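PDB 6JWS: 7,8-dihydro-6-hydroxymethylpterin pyrophosphokinase-dihydropteroate synthase from Plasmodium falciparum, which probably catalyses two successive steps of folate biosynthesis: ATP-dependent pyrophosphorylation of 6-hydroxymethyl-7,8-dihydropterin, then condensation of the product with 4-aminobenzoate to give 7,8-dihydropteroate. Local coordinates for residues Y53-V58 with I329-N334; E130-E135 with H342-N347; V141-I146 with H320-H325. The protein carries 1 engineered substitution. All blocks are in the same frame, centred on the assembly; numbering follows the deposited sequence.

Contact 1: Y53-V58 with I329-N334; sequences YLYETV and ILLCLN
The main apolar contact sets the isobutyl end of Leu331 against the ring of Tyr55. Leu331 CD2 is 3.8 Å from the ring centroid and 26° off the ring normal, the geometry of a CH-pi contact over the face. The methyl is not centred: it is shifted toward the rim, and its nearest ring atom is Tyr55 CD1 at 3.4 Å. Leu331 CG rides farther along the same ring, 3.7 Å from Tyr55 CE1, with Leu331 CD1 touching that carbon too. The leucine torsion explains the fit: Leu331 CG is anti to its backbone N (chi1 176°), which carries the branch out from the helix toward the strand.

Strand 46-57 belongs to the antiparallel sheet of the kinase half. The first four strands of that sheet, in the order 4-1-3-2, form with helices 30-44 and 177-190 a ferredoxin-like core, as in HPPK enzymes. Helix 327-336, later in the chain, packs on the sheet face toward which the CB atoms of Tyr55 and Thr57 point. Those of Leu54 and Glu56 point the other way.

The second kind of interaction is sulfur-aromatic. Cys332 SG is 4.7 Å from the Tyr55 centroid and lies 63° off the normal, an oblique approach. On the same side of the ring plane as the leucine methyl, but toward the opposite rim, Cys332 SG is 3.6 Å from Tyr55 CD2; it also touches Asn165 and Thr167 of strand 163-172.

Polar links involve neighbouring residues. Tyr55 OH is hydrogen-bonded to Asp335 OD2, one residue beyond 329-334, and to Arg374 NH1 on the adjacent strand; two partners thus hold the phenol end of a ring otherwise packed by carbon and sulfur. Asp335 OD2 also takes a hydrogen bond from Tyr53 N, tying the start of 53-58 to the same helix.

Contact 2: E130-E135 with H342-N347; sequences ENYLLE and HNVLNN
The ring of Tyr132 meets the side chain of Val344, which sits in a type I beta turn running from His342 to Leu345. Val344 comes at the ring obliquely; the two side chains cross at about a right angle, with CG1 and CG2 both directed at the CD2-CE2 side. The modelled separation there is implausibly short, and only the fact of packing should be drawn from it. A second flat group, the His342 imidazole, belongs to the turn itself: its edge holds Val344 N, 3° out of the ring plane, and the ring of Phe213 also meets it.

The turn is closed by Leu345 N donating to His342 O at 3.1 Å. A side-chain bond reinforces it: Val344 N reaches His342 ND1 at 3.2 Å with a nearly straight N-H...N angle of 175°. ND1 is thereby an acceptor, and His342 NE2 is hydrogen-bonded to Phe217 O, a pattern consistent with a neutral ring protonated at NE2. With both nitrogens bonded, the imidazole's rotation is fixed, and the turn presents Val344 to helix 129-148.

On the helix, Tyr132 CG is anti to the backbone N (chi1 170°), which projects the ring toward the turn. Its hydroxyl continues past Val344 to a hydrogen bond with Pro319 O, in the chain leading to the ATP-binding residue His320. One helical position later, Leu133 borders the contact more loosely: its CD2 lies 4.2 Å from Val344 O and 4.3 Å from Val344 CG1.

Contact 3: V141-I146 with H320-H325; sequences VKNDEI and HVYTTH. With ATP (adenosine-5'-triphosphate), chain J.
Asn143 meets Tyr322 at the third position of the 320-325 segment; two residues earlier, His320 is one of the residues lining the ATP pocket. His320 places NE2 3.0 Å from ATP O1G, which lies near the ring plane at its edge. On the other side of that imidazole, His320 ND1 accepts from Tyr322 N at 3.0 Å, the donor tilted 30° from the plane. His320 also starts a type I turn ending at Thr323: its carbonyl O receives Thr323 OG1 at 2.7 Å and Thr323 N, both from the same face. Val321 packs on Cys136, Ile139 and Ile140.

Tyr322 then reaches across. Asn143 CG, anti to its carbonyl carbon and beside its backbone N, brings ND2 to the phenol: Asn143 ND2 donates to Tyr322 OH at 3.2 Å with an angle of 161°. Amide and ring are nearly coplanar (16° apart), with the amide nitrogen at the ring's edge. A water molecule is bound to Tyr322 OH at 2.6 Å and links weakly to Asp144 OD1. The ring makes a cation-pi contact with Arg326.

The segment thus lies between helix 129-148, strand 208-214, which His320 joins by a backbone bond to Leu212, and helix 327-336, where Tyr322 touches Ile329.

How the contacts relate
Contact 1 is core packing of carbon and sulfur on an aromatic ring, between sheet and helix; contact 3 lies at the surface and is a single amide-to-phenol bond with a water on the same hydroxyl; contact 2 is also buried but lies peripherally, a small valine-tyrosine-leucine contact. Contacts 2 and 3 use the two ends of helix 129-148, their centres 14 Å apart, and the carbonyl O of His320 comes 3.4 Å from Tyr132 OH. Contacts 1 and 3 also touch, Leu333 CD1 of 329-334 lying 3.9 Å from Thr323 CG2. Contacts 1 and 2 do not touch, their nearest atoms about 6 Å apart, yet helix 327-336 runs on into the loop that holds 342-347.

Contact 1: Y53-V58 with I329-N334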
loop_
_atom_site.group_PDB
_atom_site.type_symbol
_atom_site.label_atom_id
_atom_site.label_comp_id
_atom_site.label_asym_id
_atom_site.label_seq_id
_atom_site.Cartn_x
_atom_site.Cartn_y
_atom_site.Cartn_z
ATOM N N TYR B 53 -4.798 12.501 -25.148
ATOM C CA TYR B 53 -4.799 11.070 -24.922
ATOM C C TYR B 53 -5.913 10.419 -25.741
ATOM O O TYR B 53 -6.839 11.060 -26.223
ATOM C CB TYR B 53 -4.868 10.734 -23.424
ATOM C CG TYR B 53 -3.581 11.060 -22.709
ATOM C CD1 TYR B 53 -2.478 10.214 -22.805
ATOM C CD2 TYR B 53 -3.434 12.254 -22.005
ATOM C CE1 TYR B 53 -1.274 10.545 -22.199
ATOM C CE2 TYR B 53 -2.236 12.604 -21.404
ATOM C CZ TYR B 53 -1.149 11.740 -21.500
ATOM O OH TYR B 53 0.063 12.091 -20.950
ATOM N N LEU B 54 -5.822 9.104 -25.851
ATOM C CA LEU B 54 -6.912 8.259 -26.282
ATOM C C LEU B 54 -7.783 7.990 -25.058
ATOM O O LEU B 54 -7.256 7.881 -23.954
ATOM C CB LEU B 54 -6.255 6.958 -26.740
ATOM C CG LEU B 54 -6.702 6.467 -28.099
ATOM C CD1 LEU B 54 -5.691 5.470 -28.664
ATOM C CD2 LEU B 54 -8.081 5.824 -27.962
ATOM N N TYR B 55 -9.104 7.857 -25.263
ATOM C CA TYR B 55 -10.017 7.632 -24.149
ATOM C C TYR B 55 -11.073 6.596 -24.501
ATOM O O TYR B 55 -11.608 6.596 -25.601
ATOM C CB TYR B 55 -10.704 8.926 -23.726
ATOM C CG TYR B 55 -9.786 9.926 -23.075
ATOM C CD1 TYR B 55 -9.530 9.883 -21.709
ATOM C CD2 TYR B 55 -9.151 10.901 -23.831
ATOM C CE1 TYR B 55 -8.688 10.809 -21.112
ATOM C CE2 TYR B 55 -8.323 11.838 -23.247
ATOM C CZ TYR B 55 -8.086 11.785 -21.886
ATOM O OH TYR B 55 -7.243 12.704 -21.323
ATOM N N GLU B 56 -11.375 5.726 -23.539
ATOM C CA GLU B 56 -12.530 4.858 -23.658
ATOM C C GLU B 56 -13.690 5.488 -22.893
ATOM O O GLU B 56 -13.603 5.726 -21.686
ATOM C CB GLU B 56 -12.219 3.476 -23.122
ATOM C CG GLU B 56 -13.467 2.639 -22.910
ATOM C CD GLU B 56 -13.058 1.286 -22.389
ATOM O OE1 GLU B 56 -12.528 0.491 -23.193
ATOM O OE2 GLU B 56 -13.195 1.061 -21.174
ATOM N N THR B 57 -14.767 5.737 -23.638
ATOM C CA THR B 57 -15.835 6.636 -23.242
ATOM C C THR B 57 -17.160 5.876 -23.158
ATOM O O THR B 57 -17.500 5.082 -24.036
ATOM C CB THR B 57 -15.867 7.811 -24.225
ATOM O OG1 THR B 57 -15.093 8.849 -23.623
ATOM C CG2 THR B 57 -17.258 8.307 -24.548
ATOM N N VAL B 58 -17.899 6.130 -22.078
ATOM C CA VAL B 58 -19.284 5.694 -21.961
ATOM C C VAL B 58 -20.180 6.894 -22.274
ATOM O O VAL B 58 -20.011 7.957 -21.674
ATOM C CB VAL B 58 -19.588 5.109 -20.564
ATOM C CG1 VAL B 58 -21.081 4.893 -20.351
ATOM C CG2 VAL B 58 -18.830 3.812 -20.318
ATOM N N ILE B 329 -15.639 15.064 -25.226
ATOM C CA ILE B 329 -14.947 16.079 -26.007
ATOM C C ILE B 329 -14.192 17.013 -25.070
ATOM O O ILE B 329 -13.016 17.283 -25.292
ATOM C CB ILE B 329 -15.898 16.842 -26.951
ATOM C CG1 ILE B 329 -16.520 15.918 -28.002
ATOM C CG2 ILE B 329 -15.229 18.047 -27.585
ATOM C CD1 ILE B 329 -17.735 16.540 -28.687
ATOM N N LEU B 330 -14.862 17.520 -24.034
ATOM C CA LEU B 330 -14.193 18.410 -23.097
ATOM C C LEU B 330 -12.939 17.733 -22.523
ATOM O O LEU B 330 -11.895 18.363 -22.388
ATOM C CB LEU B 330 -15.172 18.814 -21.985
ATOM C CG LEU B 330 -16.185 19.899 -22.346
ATOM C CD1 LEU B 330 -17.128 20.192 -21.187
ATOM C CD2 LEU B 330 -15.483 21.181 -22.768
ATOM N N LEU B 331 -13.058 16.446 -22.191
ATOM C CA LEU B 331 -11.988 15.622 -21.650
ATOM C C LEU B 331 -10.737 15.673 -22.554
ATOM O O LEU B 331 -9.639 15.959 -22.070
ATOM C CB LEU B 331 -12.564 14.206 -21.481
ATOM C CG LEU B 331 -11.627 13.084 -21.005
ATOM C CD1 LEU B 331 -11.171 13.285 -19.553
ATOM C CD2 LEU B 331 -12.328 11.736 -21.146
ATOM N N CYS B 332 -10.913 15.440 -23.870
ATOM C CA CYS B 332 -9.838 15.480 -24.862
ATOM C C CYS B 332 -9.281 16.890 -25.056
ATOM O O CYS B 332 -8.071 17.055 -25.099
ATOM C CB CYS B 332 -10.316 14.970 -26.215
ATOM S SG CYS B 332 -10.581 13.183 -26.244
ATOM N N LEU B 333 -10.144 17.898 -25.220
ATOM C CA LEU B 333 -9.697 19.273 -25.423
ATOM C C LEU B 333 -8.909 19.758 -24.207
ATOM O O LEU B 333 -8.009 20.591 -24.350
ATOM C CB LEU B 333 -10.905 20.194 -25.649
ATOM C CG LEU B 333 -11.764 19.928 -26.896
ATOM C CD1 LEU B 333 -12.977 20.861 -26.943
ATOM C CD2 LEU B 333 -10.958 20.083 -28.174
ATOM N N ASN B 334 -9.260 19.254 -23.010
ATOM C CA ASN B 334 -8.619 19.717 -21.787
ATOM C C ASN B 334 -7.143 19.310 -21.775
ATOM O O ASN B 334 -6.351 19.929 -21.078
ATOM C CB ASN B 334 -9.368 19.246 -20.532
ATOM C CG ASN B 334 -8.697 19.639 -19.227
ATOM O OD1 ASN B 334 -8.510 20.822 -18.936
ATOM N ND2 ASN B 334 -8.327 18.651 -18.428
#

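Contact 2: E130-E135 with H342-N347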
loop_
_atom_site.group_PDB
_atom_site.type_symbol
_atom_site.label_atom_id
_atom_site.label_comp_id
_atom_site.label_asym_id
_atom_site.label_seq_id
_atom_site.Cartn_x
_atom_site.Cartn_y
_atom_site.Cartn_z
ATOM N N GLU B 130 -25.838 34.372 -30.108
ATOM C CA GLU B 130 -27.172 33.959 -29.689
ATOM C C GLU B 130 -27.814 33.011 -30.705
ATOM O O GLU B 130 -28.378 31.989 -30.314
ATOM C CB GLU B 130 -28.071 35.141 -29.303
ATOM C CG GLU B 130 -29.416 34.723 -28.697
ATOM C CD GLU B 130 -29.465 33.807 -27.467
ATOM O OE1 GLU B 130 -28.536 32.978 -27.272
ATOM O OE2 GLU B 130 -30.456 33.906 -26.700
ATOM N N ASN B 131 -27.706 33.341 -32.001
ATOM C CA ASN B 131 -28.290 32.515 -33.049
ATOM C C ASN B 131 -27.618 31.143 -33.071
ATOM O O ASN B 131 -28.288 30.124 -33.256
ATOM C CB ASN B 131 -28.246 33.187 -34.424
ATOM C CG ASN B 131 -29.453 34.061 -34.710
ATOM O OD1 ASN B 131 -30.400 33.613 -35.351
ATOM N ND2 ASN B 131 -29.435 35.298 -34.240
ATOM N N TYR B 132 -26.291 31.137 -32.864
ATOM C CA TYR B 132 -25.519 29.906 -32.797
ATOM C C TYR B 132 -26.060 29.001 -31.689
ATOM O O TYR B 132 -26.355 27.828 -31.933
ATOM C CB TYR B 132 -24.025 30.199 -32.628
ATOM C CG TYR B 132 -23.218 28.966 -32.315
ATOM C CD1 TYR B 132 -22.821 28.101 -33.325
ATOM C CD2 TYR B 132 -22.895 28.639 -31.003
ATOM C CE1 TYR B 132 -22.110 26.946 -33.038
ATOM C CE2 TYR B 132 -22.187 27.487 -30.700
ATOM C CZ TYR B 132 -21.786 26.646 -31.722
ATOM O OH TYR B 132 -21.091 25.512 -31.435
ATOM N N LEU B 133 -26.212 29.558 -30.481
ATOM C CA LEU B 133 -26.585 28.766 -29.313
ATOM C C LEU B 133 -27.981 28.164 -29.480
ATOM O O LEU B 133 -28.198 27.015 -29.088
ATOM C CB LEU B 133 -26.473 29.609 -28.040
ATOM C CG LEU B 133 -25.052 30.053 -27.683
ATOM C CD1 LEU B 133 -25.072 31.211 -26.697
ATOM C CD2 LEU B 133 -24.232 28.887 -27.135
ATOM N N LEU B 134 -28.896 28.917 -30.114
ATOM C CA LEU B 134 -30.250 28.432 -30.376
ATOM C C LEU B 134 -30.227 27.282 -31.385
ATOM O O LEU B 134 -30.884 26.261 -31.174
ATOM C CB LEU B 134 -31.149 29.590 -30.830
ATOM C CG LEU B 134 -31.371 30.701 -29.796
ATOM C CD1 LEU B 134 -31.851 31.987 -30.457
ATOM C CD2 LEU B 134 -32.329 30.262 -28.685
ATOM N N GLU B 135 -29.443 27.424 -32.462
ATOM C CA GLU B 135 -29.381 26.374 -33.475
ATOM C C GLU B 135 -28.801 25.085 -32.879
ATOM O O GLU B 135 -29.342 24.000 -33.099
ATOM C CB GLU B 135 -28.605 26.823 -34.716
ATOM C CG GLU B 135 -29.145 28.080 -35.375
ATOM C CD GLU B 135 -30.363 27.924 -36.273
ATOM O OE1 GLU B 135 -30.868 26.792 -36.414
ATOM O OE2 GLU B 135 -30.798 28.945 -36.847
ATOM N N HIS B 342 -13.238 30.267 -26.755
ATOM C CA HIS B 342 -13.958 30.694 -27.941
ATOM C C HIS B 342 -15.059 31.677 -27.524
ATOM O O HIS B 342 -15.456 31.691 -26.356
ATOM C CB HIS B 342 -14.503 29.434 -28.623
ATOM C CG HIS B 342 -14.985 29.615 -30.024
ATOM N ND1 HIS B 342 -16.186 30.234 -30.323
ATOM C CD2 HIS B 342 -14.472 29.204 -31.205
ATOM C CE1 HIS B 342 -16.372 30.219 -31.629
ATOM N NE2 HIS B 342 -15.337 29.592 -32.195
ATOM N N ASN B 343 -15.550 32.483 -28.485
ATOM C CA ASN B 343 -16.548 33.525 -28.257
ATOM C C ASN B 343 -17.856 32.914 -27.755
ATOM O O ASN B 343 -18.571 33.495 -26.946
ATOM C CB ASN B 343 -16.901 34.271 -29.547
ATOM C CG ASN B 343 -15.719 34.522 -30.459
ATOM O OD1 ASN B 343 -14.889 35.389 -30.183
ATOM N ND2 ASN B 343 -15.642 33.778 -31.552
ATOM N N VAL B 344 -18.165 31.729 -28.268
ATOM C CA VAL B 344 -19.384 31.003 -27.971
ATOM C C VAL B 344 -19.329 30.381 -26.575
ATOM O O VAL B 344 -20.361 30.027 -26.013
ATOM C CB VAL B 344 -19.580 29.943 -29.071
ATOM C CG1 VAL B 344 -20.174 28.643 -28.563
ATOM C CG2 VAL B 344 -20.325 30.492 -30.279
ATOM N N LEU B 345 -18.128 30.219 -26.016
ATOM C CA LEU B 345 -18.001 29.475 -24.772
ATOM C C LEU B 345 -18.058 30.434 -23.589
ATOM O O LEU B 345 -17.570 31.561 -23.679
ATOM C CB LEU B 345 -16.707 28.652 -24.781
ATOM C CG LEU B 345 -16.644 27.551 -25.843
ATOM C CD1 LEU B 345 -15.444 26.653 -25.618
ATOM C CD2 LEU B 345 -17.918 26.721 -25.853
ATOM N N ASN B 346 -18.658 29.960 -22.491
ATOM C CA ASN B 346 -18.812 30.757 -21.281
ATOM C C ASN B 346 -17.470 30.924 -20.569
ATOM O O ASN B 346 -17.276 31.883 -19.827
ATOM C CB ASN B 346 -19.823 30.134 -20.314
ATOM C CG ASN B 346 -21.264 30.408 -20.693
ATOM O OD1 ASN B 346 -21.558 31.381 -21.393
ATOM N ND2 ASN B 346 -22.166 29.559 -20.226
ATOM N N ASN B 347 -16.565 29.961 -20.777
ATOM C CA ASN B 347 -15.303 29.943 -20.070
ATOM C C ASN B 347 -14.280 29.130 -20.859
ATOM O O ASN B 347 -14.593 28.540 -21.892
ATOM C CB ASN B 347 -15.475 29.342 -18.673
ATOM C CG ASN B 347 -14.691 30.078 -17.601
ATOM O OD1 ASN B 347 -13.557 30.541 -17.821
ATOM N ND2 ASN B 347 -15.299 30.182 -16.426
#

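Contact 3: V141-I146 with H320-H325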
loop_
_atom_site.group_PDB
_atom_site.type_symbol
_atom_site.label_atom_id
_atom_site.label_comp_id
_atom_site.label_asym_id
_atom_site.label_seq_id
_atom_site.Cartn_x
_atom_site.Cartn_y
_atom_site.Cartn_z
ATOM N N VAL B 141 -31.909 19.044 -28.667
ATOM C CA VAL B 141 -33.229 18.620 -28.204
ATOM C C VAL B 141 -33.823 17.633 -29.211
ATOM O O VAL B 141 -34.448 16.647 -28.822
ATOM C CB VAL B 141 -34.191 19.776 -27.836
ATOM C CG1 VAL B 141 -33.513 20.933 -27.119
ATOM C CG2 VAL B 141 -35.010 20.280 -29.010
ATOM N N LYS B 142 -33.567 17.887 -30.502
ATOM C CA LYS B 142 -34.038 17.047 -31.592
ATOM C C LYS B 142 -33.399 15.657 -31.515
ATOM O O LYS B 142 -34.066 14.656 -31.772
ATOM C CB LYS B 142 -33.767 17.741 -32.931
ATOM C CG LYS B 142 -34.204 16.977 -34.174
ATOM C CD LYS B 142 -33.465 17.383 -35.434
ATOM C CE LYS B 142 -33.615 16.368 -36.550
ATOM N NZ LYS B 142 -32.793 16.721 -37.731
ATOM N N ASN B 143 -32.104 15.583 -31.175
ATOM C CA ASN B 143 -31.439 14.286 -31.113
ATOM C C ASN B 143 -31.888 13.545 -29.852
ATOM O O ASN B 143 -31.988 12.316 -29.865
ATOM C CB ASN B 143 -29.916 14.376 -31.273
ATOM C CG ASN B 143 -29.464 14.707 -32.684
ATOM O OD1 ASN B 143 -30.102 14.320 -33.663
ATOM N ND2 ASN B 143 -28.351 15.412 -32.807
ATOM N N ASP B 144 -32.162 14.314 -28.783
ATOM C CA ASP B 144 -32.703 13.814 -27.525
ATOM C C ASP B 144 -34.010 13.069 -27.778
ATOM O O ASP B 144 -34.149 11.916 -27.375
ATOM C CB ASP B 144 -32.980 14.950 -26.535
ATOM C CG ASP B 144 -31.841 15.262 -25.578
ATOM O OD1 ASP B 144 -30.916 14.433 -25.471
ATOM O OD2 ASP B 144 -31.892 16.335 -24.938
ATOM N N GLU B 145 -34.956 13.759 -28.431
ATOM C CA GLU B 145 -36.261 13.218 -28.786
ATOM C C GLU B 145 -36.098 11.898 -29.544
ATOM O O GLU B 145 -36.609 10.871 -29.098
ATOM C CB GLU B 145 -37.095 14.270 -29.529
ATOM C CG GLU B 145 -38.177 13.697 -30.436
ATOM C CD GLU B 145 -39.467 13.249 -29.766
ATOM O OE1 GLU B 145 -40.320 14.120 -29.490
ATOM O OE2 GLU B 145 -39.622 12.030 -29.530
ATOM N N ILE B 146 -35.365 11.928 -30.668
ATOM C CA ILE B 146 -35.223 10.770 -31.542
ATOM C C ILE B 146 -34.775 9.548 -30.739
ATOM O O ILE B 146 -35.184 8.427 -31.042
ATOM C CB ILE B 146 -34.278 11.067 -32.728
ATOM C CG1 ILE B 146 -34.935 11.992 -33.756
ATOM C CG2 ILE B 146 -33.776 9.782 -33.375
ATOM C CD1 ILE B 146 -33.971 12.596 -34.754
ATOM N N HIS B 320 -18.452 22.639 -33.306
ATOM C CA HIS B 320 -19.335 21.487 -33.331
ATOM C C HIS B 320 -20.421 21.657 -32.264
ATOM O O HIS B 320 -20.194 22.261 -31.214
ATOM C CB HIS B 320 -18.519 20.197 -33.212
ATOM C CG HIS B 320 -19.303 18.947 -33.393
ATOM N ND1 HIS B 320 -20.017 18.368 -32.361
ATOM C CD2 HIS B 320 -19.473 18.146 -34.466
ATOM C CE1 HIS B 320 -20.590 17.257 -32.790
ATOM N NE2 HIS B 320 -20.274 17.099 -34.072
ATOM N N VAL B 321 -21.610 21.136 -32.576
ATOM C CA VAL B 321 -22.803 21.265 -31.745
ATOM C C VAL B 321 -22.500 20.722 -30.347
ATOM O O VAL B 321 -22.993 21.243 -29.351
ATOM C CB VAL B 321 -23.998 20.528 -32.401
ATOM C CG1 VAL B 321 -25.180 20.352 -31.465
ATOM C CG2 VAL B 321 -24.453 21.197 -33.687
ATOM N N TYR B 322 -21.649 19.696 -30.273
ATOM C CA TYR B 322 -21.555 18.922 -29.048
ATOM C C TYR B 322 -20.368 19.330 -28.175
ATOM O O TYR B 322 -20.201 18.784 -27.093
ATOM C CB TYR B 322 -21.680 17.429 -29.362
ATOM C CG TYR B 322 -23.111 16.975 -29.536
ATOM C CD1 TYR B 322 -23.855 16.550 -28.446
ATOM C CD2 TYR B 322 -23.731 16.990 -30.780
ATOM C CE1 TYR B 322 -25.171 16.136 -28.586
ATOM C CE2 TYR B 322 -25.054 16.592 -30.938
ATOM C CZ TYR B 322 -25.773 16.158 -29.834
ATOM O OH TYR B 322 -27.063 15.742 -29.950
ATOM N N THR B 323 -19.608 20.345 -28.601
ATOM C CA THR B 323 -18.326 20.692 -27.998
ATOM C C THR B 323 -18.393 20.794 -26.472
ATOM O O THR B 323 -17.478 20.362 -25.781
ATOM C CB THR B 323 -17.763 21.969 -28.624
ATOM O OG1 THR B 323 -17.790 21.750 -30.033
ATOM C CG2 THR B 323 -16.347 22.271 -28.182
ATOM N N THR B 324 -19.488 21.350 -25.964
ATOM C CA THR B 324 -19.668 21.741 -24.576
ATOM C C THR B 324 -20.586 20.741 -23.879
ATOM O O THR B 324 -20.731 20.753 -22.656
ATOM C CB THR B 324 -20.249 23.162 -24.571
ATOM O OG1 THR B 324 -19.088 23.980 -24.488
ATOM C CG2 THR B 324 -21.215 23.463 -23.449
ATOM N N HIS B 325 -21.212 19.877 -24.678
ATOM C CA HIS B 325 -22.280 19.028 -24.181
ATOM C C HIS B 325 -21.737 17.634 -23.858
ATOM O O HIS B 325 -22.172 17.010 -22.896
ATOM C CB HIS B 325 -23.465 19.074 -25.158
ATOM C CG HIS B 325 -24.752 18.587 -24.578
ATOM N ND1 HIS B 325 -25.131 17.244 -24.619
ATOM C CD2 HIS B 325 -25.752 19.248 -23.951
ATOM C CE1 HIS B 325 -26.308 17.103 -24.039
ATOM N NE2 HIS B 325 -26.710 18.321 -23.619
HETATM P PG ATP J . -22.231 15.172 -35.745
HETATM O O1G ATP J . -22.072 14.650 -34.329
HETATM O O2G ATP J . -22.974 16.497 -35.804
HETATM O O3G ATP J . -20.907 15.220 -36.480
HETATM P PB ATP J . -23.658 12.581 -36.267
HETATM O O1B ATP J . -24.921 12.352 -37.024
HETATM O O2B ATP J . -23.597 12.229 -34.813
HETATM O O3B ATP J . -23.194 14.099 -36.505
HETATM P PA ATP J . -21.737 12.010 -38.403
HETATM O O1A ATP J . -20.413 12.657 -38.138
HETATM O O2A ATP J . -21.756 10.730 -39.174
HETATM O O3A ATP J . -22.484 11.786 -37.004
HETATM O "O5'" ATP J . -22.722 13.065 -39.108
HETATM C "C5'" ATP J . -22.238 14.416 -39.324
HETATM C "C4'" ATP J . -23.379 15.289 -39.778
HETATM O "O4'" ATP J . -23.386 16.530 -39.023
HETATM C "C3'" ATP J . -23.330 15.701 -41.253
HETATM O "O3'" ATP J . -24.659 15.764 -41.755
HETATM C "C2'" ATP J . -22.593 17.042 -41.190
HETATM O "O2'" ATP J . -22.904 17.952 -42.219
HETATM C "C1'" ATP J . -23.112 17.621 -39.880
HETATM N N9 ATP J . -22.159 18.524 -39.235
HETATM C C8 ATP J . -22.427 19.794 -38.795
HETATM N N7 ATP J . -21.381 20.373 -38.253
HETATM C C5 ATP J . -20.379 19.413 -38.318
HETATM C C6 ATP J . -19.039 19.417 -37.887
HETATM N N6 ATP J . -18.469 20.460 -37.297
HETATM N N1 ATP J . -18.305 18.295 -38.107
HETATM C C2 ATP J . -18.892 17.251 -38.711
HETATM N N3 ATP J . -20.144 17.138 -39.152
HETATM C C4 ATP J . -20.845 18.268 -38.925
HETATM O O HOH W 1 -28.594 15.086 -27.908
#